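Local coordinates for protein signal recognition particle receptor FtsY (Sulfolobus acidocaldarius, PDB 5L3S) that acts as the receptor for the signal recognition particle, joining a helical bundle to a P-loop GTPase-type domain of the SRP54 family, at residues B[49-52]-B[53-57]; B[177-181]-B[182-186]; B[207-211]-B[212-216]. All coordinates share one frame; numbering follows the deposited sequence.

Contact 1: residues B[49-52]-B[53-57]; sequences EDLK and NNLIG
K52 and I56, one turn apart at the end of helix 41-55, meet through both backbone and side chain. The amide N of I56 donates to K52 O over 2.9 Å, and the C=O of K52 points almost straight at it (C=O...N angle 168°). The same oxygen accepts a second hydrogen bond from L55 N, which sits well above the carbonyl plane, 66° out of it, at 3.1 Å from K52 O. Two donors thus grip one acceptor, whereas the bond from L55 N to L51 O is weak. Upstream the regular i to i+4 pattern holds: N53 N donates to E49 O and N54 N to D50 O, with the latter donor 2.9 Å from its acceptor. At I56 the chain leaves helical angles, and G57 adopts a positive phi that calls for glycine while pairing through its backbone with I18.

The helix belongs to the helical bundle of this SRP54-type receptor, packed between helices 20-36 and 66-85. L51 faces that interior, lodged among I27, L30, V70 and L74; its CG lies anti to the backbone N (chi1 178°), beside the carbonyl carbon, a turn that puts CD1 at 3.8 Å from L55 CD1, the two side chains crossing at a slant. L55 in turn touches T73.

On another face, the side chains of K52 and I56 run alongside each other in the same direction, K52 CG 3.8 Å from I56 CG1. The K52 chain then bends at chi3 and carries NZ to a salt bridge with E20, whose side chain I56 also touches. D50 satisfies OD2 with the hydroxyl of Y264. The side-chain nitrogen ND2 of N53 comes within 2.9 Å of E49 O, but at an angle too poor for a hydrogen bond.

Contact 2: residues B[177-181]-B[182-186]; sequences SFAKS and RNIDV
R182 folds back over F178 where helix 168-181 ends in a Schellman motif, with N183 as its C-prime residue at positive phi. I184 N reaches back to A179 O at 3.0 Å, and N183 N donates to K180 O, from above its carbonyl plane. The two bonds that R182 N makes, to F178 O and A179 O, are weak. This turn closes a helix of the GTPase domain's alpha/beta fold and leads into strand 186-191, which lies between the parallel strands 132-137 and 102-107.

The R182 side chain can be followed outward from CB, which lies near F178 O and the carbonyl carbon of S181. CG stands anti to the carbonyl carbon (chi1 -48°), which places it over one face of the F178 ring in a CH-pi contact, 4.2 Å from the ring centroid. CD passes along the S181 carbonyl. Bends at chi2 and chi3 then swing the chain across the ring, bringing NE near both CE1 and CZ of F178. At the end, F178 CE1 lies over one face of the guanidinium, toward its rim, the two planes 41° apart; CZ of R182 is 3.4 Å from F178 CE1, and NH2 lies close to the same ring carbon.

S181 OG links the two residues from the helix side, since it donates to F178 O, 3.2 Å away, while accepting from the arginine. The ring itself also rests on I133, Q158 and I160, so it packs the helix end onto strands 132-137 and 158-160. Further round the turn, A179 CB meets I184 CB at 3.7 Å, and both residues pack on I133. At the arginine tip, NH1 donates to S181 OG over 3.1 Å, the hydroxyl oxygen in the guanidinium plane.

Contact 3: residues B[207-211]-B[212-216]; sequences KVLRI and AKPDF. Unlike the reference sequence in segment 207-211: K207 (reference Arg). With SO4 (sulfate ion), chain Y.
A212 N closes the last regular turn of helix 199-212 on V208 O at 2.8 Å, and K213, at positive phi, breaks the helical path while its amide N still donates to L209 O, also at 2.8 Å, from a position tilted 30° out of the carbonyl plane. This is the helix-to-strand turn of the alpha/beta GTPase domain, delivering the chain to strand 216-222 beside strand 102-107, with which D215 and F216 form backbone hydrogen bonds.

K213 turns its side chain back to the carbonyl of R210. The chain is extended until it bends at chi4 (-40°), and this carries NZ to 2.9 Å from R210 O, to which it donates a hydrogen bond in the carbonyl plane. The lysine charge therefore sits at the C-terminal end of the helix, where it would favourably meet the negative end of the helix dipole.

On the buried side, L209 CD2 reaches P214 CG at 3.6 Å, their side chains crossing at about a right angle, and both residues lie on I105. The A212 methyl, CB, lies near V208 O and touches I176 of helix 168-181.

R210 points outward and divides its guanidinium between two anions: NH2 forms a salt bridge with E203, two turns earlier, and the other terminal nitrogen holds a sulfate ion, probably from the crystallisation liquor. SO4 O4 lies at the guanidinium edge, in its plane, 2.6 Å from R210 NH1, which donates a hydrogen bond to it.

All three contacts sit at the C-terminal ends of helices, but in two parts of the receptor. Contact 1 belongs to the helical bundle, on the opposite side of the chain's centre from the other two; its centre lies 54 Å from that of contact 2 and 44 Å from that of contact 3. Contacts 2 and 3 share the GTPase domain, with centres 16 Å apart and nearest atoms about 7 Å apart. A212 of contact 3 touches I176, the residue just before contact 2, though the contacts themselves do not touch. From contact 3, the V208 side chain is about 14 Å from the magnesium ion.

Contact 1: residues B[49-52]-B[53-57]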
loop_
_atom_site.group_PDB
_atom_site.type_symbol
_atom_site.label_atom_id
_atom_site.label_comp_id
_atom_site.label_asym_id
_atom_site.label_seq_id
_atom_site.Cartn_x
_atom_site.Cartn_y
_atom_site.Cartn_z
ATOM N N GLU B 49 -11.747 -24.545 3.063
ATOM C CA GLU B 49 -11.983 -25.887 2.532
ATOM C C GLU B 49 -11.196 -26.899 3.353
ATOM O O GLU B 49 -11.690 -27.996 3.620
ATOM C CB GLU B 49 -11.588 -25.987 1.056
ATOM C CG GLU B 49 -12.583 -25.364 0.091
ATOM C CD GLU B 49 -13.930 -26.061 0.116
ATOM O OE1 GLU B 49 -13.957 -27.310 0.042
ATOM O OE2 GLU B 49 -14.962 -25.360 0.221
ATOM N N ASP B 50 -9.978 -26.526 3.753
ATOM C CA ASP B 50 -9.160 -27.370 4.629
ATOM C C ASP B 50 -9.907 -27.595 5.941
ATOM O O ASP B 50 -9.980 -28.707 6.456
ATOM C CB ASP B 50 -7.812 -26.700 4.944
ATOM C CG ASP B 50 -6.824 -26.758 3.785
ATOM O OD1 ASP B 50 -7.050 -27.544 2.840
ATOM O OD2 ASP B 50 -5.803 -26.024 3.836
ATOM N N LEU B 51 -10.454 -26.506 6.469
ATOM C CA LEU B 51 -11.154 -26.500 7.744
ATOM C C LEU B 51 -12.380 -27.421 7.716
ATOM O O LEU B 51 -12.537 -28.287 8.580
ATOM C CB LEU B 51 -11.554 -25.058 8.085
ATOM C CG LEU B 51 -12.340 -24.846 9.378
ATOM C CD1 LEU B 51 -11.553 -25.374 10.584
ATOM C CD2 LEU B 51 -12.707 -23.370 9.539
ATOM N N LYS B 52 -13.232 -27.240 6.713
ATOM C CA LYS B 52 -14.408 -28.096 6.537
ATOM C C LYS B 52 -14.032 -29.579 6.455
ATOM O O LYS B 52 -14.635 -30.432 7.124
ATOM C CB LYS B 52 -15.175 -27.676 5.281
ATOM C CG LYS B 52 -16.295 -28.629 4.892
ATOM C CD LYS B 52 -16.985 -28.175 3.612
ATOM C CE LYS B 52 -17.575 -26.781 3.760
ATOM N NZ LYS B 52 -18.475 -26.437 2.622
ATOM N N ASN B 53 -13.022 -29.884 5.648
ATOM C CA ASN B 53 -12.592 -31.266 5.473
ATOM C C ASN B 53 -12.005 -31.890 6.726
ATOM O O ASN B 53 -12.155 -33.089 6.960
ATOM C CB ASN B 53 -11.596 -31.379 4.329
ATOM C CG ASN B 53 -12.238 -31.144 2.992
ATOM O OD1 ASN B 53 -13.361 -31.580 2.756
ATOM N ND2 ASN B 53 -11.533 -30.445 2.106
ATOM N N ASN B 54 -11.329 -31.082 7.530
ATOM C CA ASN B 54 -10.803 -31.588 8.789
ATOM C C ASN B 54 -11.925 -31.919 9.763
ATOM O O ASN B 54 -11.778 -32.795 10.606
ATOM C CB ASN B 54 -9.858 -30.574 9.429
ATOM C CG ASN B 54 -9.238 -31.091 10.709
ATOM O OD1 ASN B 54 -9.801 -30.938 11.794
ATOM N ND2 ASN B 54 -8.074 -31.720 10.590
ATOM N N LEU B 55 -13.051 -31.224 9.650
ATOM C CA LEU B 55 -14.105 -31.360 10.657
ATOM C C LEU B 55 -15.246 -32.308 10.276
ATOM O O LEU B 55 -15.876 -32.893 11.160
ATOM C CB LEU B 55 -14.647 -29.988 11.064
ATOM C CG LEU B 55 -13.632 -29.138 11.837
ATOM C CD1 LEU B 55 -14.126 -27.718 12.034
ATOM C CD2 LEU B 55 -13.311 -29.793 13.177
ATOM N N ILE B 56 -15.513 -32.454 8.978
ATOM C CA ILE B 56 -16.582 -33.331 8.525
ATOM C C ILE B 56 -16.246 -34.742 8.983
ATOM O O ILE B 56 -15.244 -35.310 8.560
ATOM C CB ILE B 56 -16.738 -33.361 6.989
ATOM C CG1 ILE B 56 -17.128 -31.990 6.446
ATOM C CG2 ILE B 56 -17.817 -34.372 6.588
ATOM C CD1 ILE B 56 -18.282 -31.411 7.150
ATOM N N GLY B 57 -17.073 -35.281 9.866
ATOM C CA GLY B 57 -16.880 -36.644 10.343
ATOM C C GLY B 57 -16.349 -36.742 11.761
ATOM O O GLY B 57 -16.398 -37.811 12.373
#

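Contact 2: residues B[177-181]-B[182-186]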
loop_
_atom_site.group_PDB
_atom_site.type_symbol
_atom_site.label_atom_id
_atom_site.label_comp_id
_atom_site.label_asym_id
_atom_site.label_seq_id
_atom_site.Cartn_x
_atom_site.Cartn_y
_atom_site.Cartn_z
ATOM N N SER B 177 33.063 -3.027 0.980
ATOM C CA SER B 177 34.518 -2.928 1.096
ATOM C C SER B 177 34.914 -2.119 2.333
ATOM O O SER B 177 35.850 -2.473 3.067
ATOM C CB SER B 177 35.118 -2.284 -0.159
ATOM O OG SER B 177 36.517 -2.095 0.004
ATOM N N PHE B 178 34.188 -1.030 2.551
ATOM C CA PHE B 178 34.416 -0.144 3.687
ATOM C C PHE B 178 34.129 -0.874 4.996
ATOM O O PHE B 178 34.892 -0.767 5.955
ATOM C CB PHE B 178 33.525 1.106 3.569
ATOM C CG PHE B 178 33.698 2.089 4.697
ATOM C CD1 PHE B 178 34.618 3.117 4.600
ATOM C CD2 PHE B 178 32.937 1.989 5.852
ATOM C CE1 PHE B 178 34.782 4.025 5.633
ATOM C CE2 PHE B 178 33.103 2.891 6.894
ATOM C CZ PHE B 178 34.027 3.915 6.779
ATOM N N ALA B 179 33.023 -1.612 5.036
ATOM C CA ALA B 179 32.657 -2.337 6.248
ATOM C C ALA B 179 33.672 -3.414 6.581
ATOM O O ALA B 179 34.027 -3.590 7.749
ATOM C CB ALA B 179 31.253 -2.926 6.129
ATOM N N LYS B 180 34.165 -4.114 5.558
ATOM C CA LYS B 180 35.176 -5.157 5.756
ATOM C C LYS B 180 36.427 -4.629 6.434
ATOM O O LYS B 180 36.909 -5.211 7.409
ATOM C CB LYS B 180 35.575 -5.814 4.429
ATOM C CG LYS B 180 34.596 -6.847 3.912
ATOM C CD LYS B 180 35.023 -7.391 2.551
ATOM C CE LYS B 180 33.931 -8.275 1.954
ATOM N NZ LYS B 180 34.279 -8.763 0.589
ATOM N N SER B 181 36.965 -3.532 5.918
ATOM C CA SER B 181 38.216 -3.021 6.459
ATOM C C SER B 181 38.044 -2.439 7.862
ATOM O O SER B 181 39.009 -2.319 8.605
ATOM C CB SER B 181 38.854 -1.998 5.510
ATOM O OG SER B 181 38.008 -0.888 5.301
ATOM N N ARG B 182 36.818 -2.086 8.235
ATOM C CA ARG B 182 36.604 -1.521 9.558
ATOM C C ARG B 182 35.954 -2.514 10.506
ATOM O O ARG B 182 35.584 -2.149 11.625
ATOM C CB ARG B 182 35.743 -0.258 9.482
ATOM C CG ARG B 182 36.169 0.739 8.431
ATOM C CD ARG B 182 37.563 1.278 8.656
ATOM N NE ARG B 182 37.669 2.664 8.195
ATOM C CZ ARG B 182 37.782 3.032 6.921
ATOM N NH1 ARG B 182 37.801 2.120 5.958
ATOM N NH2 ARG B 182 37.874 4.318 6.611
ATOM N N ASN B 183 35.804 -3.757 10.056
ATOM C CA ASN B 183 35.193 -4.805 10.873
ATOM C C ASN B 183 33.810 -4.420 11.418
ATOM O O ASN B 183 33.490 -4.692 12.575
ATOM C CB ASN B 183 36.137 -5.218 12.011
ATOM C CG ASN B 183 37.326 -6.016 11.519
ATOM O OD1 ASN B 183 37.164 -7.017 10.822
ATOM N ND2 ASN B 183 38.528 -5.567 11.863
ATOM N N ILE B 184 33.015 -3.767 10.573
ATOM C CA ILE B 184 31.622 -3.431 10.868
ATOM C C ILE B 184 30.759 -4.695 10.839
ATOM O O ILE B 184 30.926 -5.543 9.965
ATOM C CB ILE B 184 31.093 -2.410 9.833
ATOM C CG1 ILE B 184 31.936 -1.130 9.849
ATOM C CG2 ILE B 184 29.600 -2.105 10.037
ATOM C CD1 ILE B 184 32.133 -0.534 11.217
ATOM N N ASP B 185 29.844 -4.823 11.797
ATOM C CA ASP B 185 29.051 -6.040 11.938
ATOM C C ASP B 185 28.048 -6.240 10.803
ATOM O O ASP B 185 27.853 -7.360 10.318
ATOM C CB ASP B 185 28.293 -6.051 13.274
ATOM C CG ASP B 185 29.213 -6.150 14.480
ATOM O OD1 ASP B 185 30.282 -6.788 14.386
ATOM O OD2 ASP B 185 28.853 -5.590 15.537
ATOM N N VAL B 186 27.395 -5.155 10.395
ATOM C CA VAL B 186 26.296 -5.260 9.452
ATOM C C VAL B 186 26.329 -4.166 8.380
ATOM O O VAL B 186 26.587 -3.004 8.682
ATOM C CB VAL B 186 24.948 -5.174 10.198
ATOM C CG1 VAL B 186 23.786 -5.155 9.213
ATOM C CG2 VAL B 186 24.813 -6.317 11.213
#

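Contact 3: residues B[207-211]-B[212-216]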
loop_
_atom_site.group_PDB
_atom_site.type_symbol
_atom_site.label_atom_id
_atom_site.label_comp_id
_atom_site.label_asym_id
_atom_site.label_seq_id
_atom_site.Cartn_x
_atom_site.Cartn_y
_atom_site.Cartn_z
ATOM N N LYS B 207 21.465 -7.386 -10.498
ATOM C CA LYS B 207 22.831 -6.928 -10.640
ATOM C C LYS B 207 23.445 -6.502 -9.292
ATOM O O LYS B 207 24.621 -6.765 -9.019
ATOM C CB LYS B 207 22.859 -5.788 -11.662
ATOM C CG LYS B 207 24.212 -5.218 -11.941
ATOM C CD LYS B 207 24.121 -4.286 -13.140
ATOM C CE LYS B 207 25.376 -3.478 -13.268
ATOM N NZ LYS B 207 25.321 -2.268 -12.378
ATOM N N VAL B 208 22.663 -5.839 -8.449
ATOM C CA VAL B 208 23.154 -5.506 -7.111
ATOM C C VAL B 208 23.369 -6.789 -6.286
ATOM O O VAL B 208 24.352 -6.917 -5.554
ATOM C CB VAL B 208 22.199 -4.549 -6.371
ATOM C CG1 VAL B 208 22.671 -4.317 -4.943
ATOM C CG2 VAL B 208 22.082 -3.220 -7.117
ATOM N N LEU B 209 22.458 -7.750 -6.423
ATOM C CA LEU B 209 22.574 -9.004 -5.679
ATOM C C LEU B 209 23.819 -9.793 -6.056
ATOM O O LEU B 209 24.497 -10.353 -5.187
ATOM C CB LEU B 209 21.334 -9.879 -5.896
ATOM C CG LEU B 209 20.010 -9.340 -5.372
ATOM C CD1 LEU B 209 18.889 -10.282 -5.785
ATOM C CD2 LEU B 209 20.064 -9.212 -3.869
ATOM N N ARG B 210 24.128 -9.849 -7.350
ATOM C CA ARG B 210 25.296 -10.595 -7.796
ATOM C C ARG B 210 26.570 -9.995 -7.222
ATOM O O ARG B 210 27.512 -10.702 -6.878
ATOM C CB ARG B 210 25.369 -10.652 -9.324
ATOM C CG ARG B 210 24.289 -11.532 -9.946
ATOM C CD ARG B 210 24.572 -11.831 -11.413
ATOM N NE ARG B 210 24.283 -10.691 -12.273
ATOM C CZ ARG B 210 23.104 -10.467 -12.847
ATOM N NH1 ARG B 210 22.096 -11.308 -12.652
ATOM N NH2 ARG B 210 22.937 -9.405 -13.617
ATOM N N ILE B 211 26.576 -8.679 -7.094
ATOM C CA ILE B 211 27.767 -7.964 -6.674
ATOM C C ILE B 211 27.885 -7.932 -5.157
ATOM O O ILE B 211 28.981 -8.085 -4.616
ATOM C CB ILE B 211 27.788 -6.549 -7.305
ATOM C CG1 ILE B 211 28.377 -6.651 -8.713
ATOM C CG2 ILE B 211 28.598 -5.580 -6.463
ATOM C CD1 ILE B 211 27.657 -5.843 -9.759
ATOM N N ALA B 212 26.751 -7.791 -4.473
ATOM C CA ALA B 212 26.741 -7.690 -3.012
ATOM C C ALA B 212 26.686 -9.039 -2.291
ATOM O O ALA B 212 27.054 -9.131 -1.117
ATOM C CB ALA B 212 25.581 -6.812 -2.555
ATOM N N LYS B 213 26.216 -10.068 -2.995
ATOM C CA LYS B 213 26.012 -11.406 -2.425
ATOM C C LYS B 213 25.479 -11.377 -0.988
ATOM O O LYS B 213 26.171 -11.784 -0.065
ATOM C CB LYS B 213 27.310 -12.218 -2.489
ATOM C CG LYS B 213 27.818 -12.427 -3.898
ATOM C CD LYS B 213 29.096 -13.261 -3.916
ATOM C CE LYS B 213 29.741 -13.199 -5.289
ATOM N NZ LYS B 213 28.699 -13.270 -6.362
ATOM N N PRO B 214 24.257 -10.864 -0.796
ATOM C CA PRO B 214 23.779 -10.639 0.570
ATOM C C PRO B 214 23.581 -11.920 1.363
ATOM O O PRO B 214 23.343 -12.996 0.801
ATOM C CB PRO B 214 22.440 -9.899 0.369
ATOM C CG PRO B 214 22.060 -10.152 -1.042
ATOM C CD PRO B 214 23.354 -10.278 -1.799
ATOM N N ASP B 215 23.727 -11.801 2.677
ATOM C CA ASP B 215 23.515 -12.927 3.566
ATOM C C ASP B 215 22.037 -13.058 3.914
ATOM O O ASP B 215 21.589 -14.118 4.327
ATOM C CB ASP B 215 24.351 -12.769 4.831
ATOM C CG ASP B 215 25.832 -12.688 4.531
ATOM O OD1 ASP B 215 26.438 -13.751 4.318
ATOM O OD2 ASP B 215 26.378 -11.568 4.485
ATOM N N PHE B 216 21.284 -11.983 3.736
ATOM C CA PHE B 216 19.853 -12.003 4.044
ATOM C C PHE B 216 19.154 -11.048 3.103
ATOM O O PHE B 216 19.627 -9.940 2.894
ATOM C CB PHE B 216 19.613 -11.571 5.495
ATOM C CG PHE B 216 18.357 -12.147 6.115
ATOM C CD1 PHE B 216 18.264 -13.502 6.399
ATOM C CD2 PHE B 216 17.294 -11.324 6.447
ATOM C CE1 PHE B 216 17.114 -14.035 6.979
ATOM C CE2 PHE B 216 16.142 -11.847 7.027
ATOM C CZ PHE B 216 16.056 -13.211 7.294
HETATM S S SO4 Y . 21.760 -14.850 -11.577
HETATM O O1 SO4 Y . 22.217 -15.585 -10.401
HETATM O O2 SO4 Y . 22.703 -15.055 -12.673
HETATM O O3 SO4 Y . 20.438 -15.331 -11.974
HETATM O O4 SO4 Y . 21.686 -13.427 -11.261
#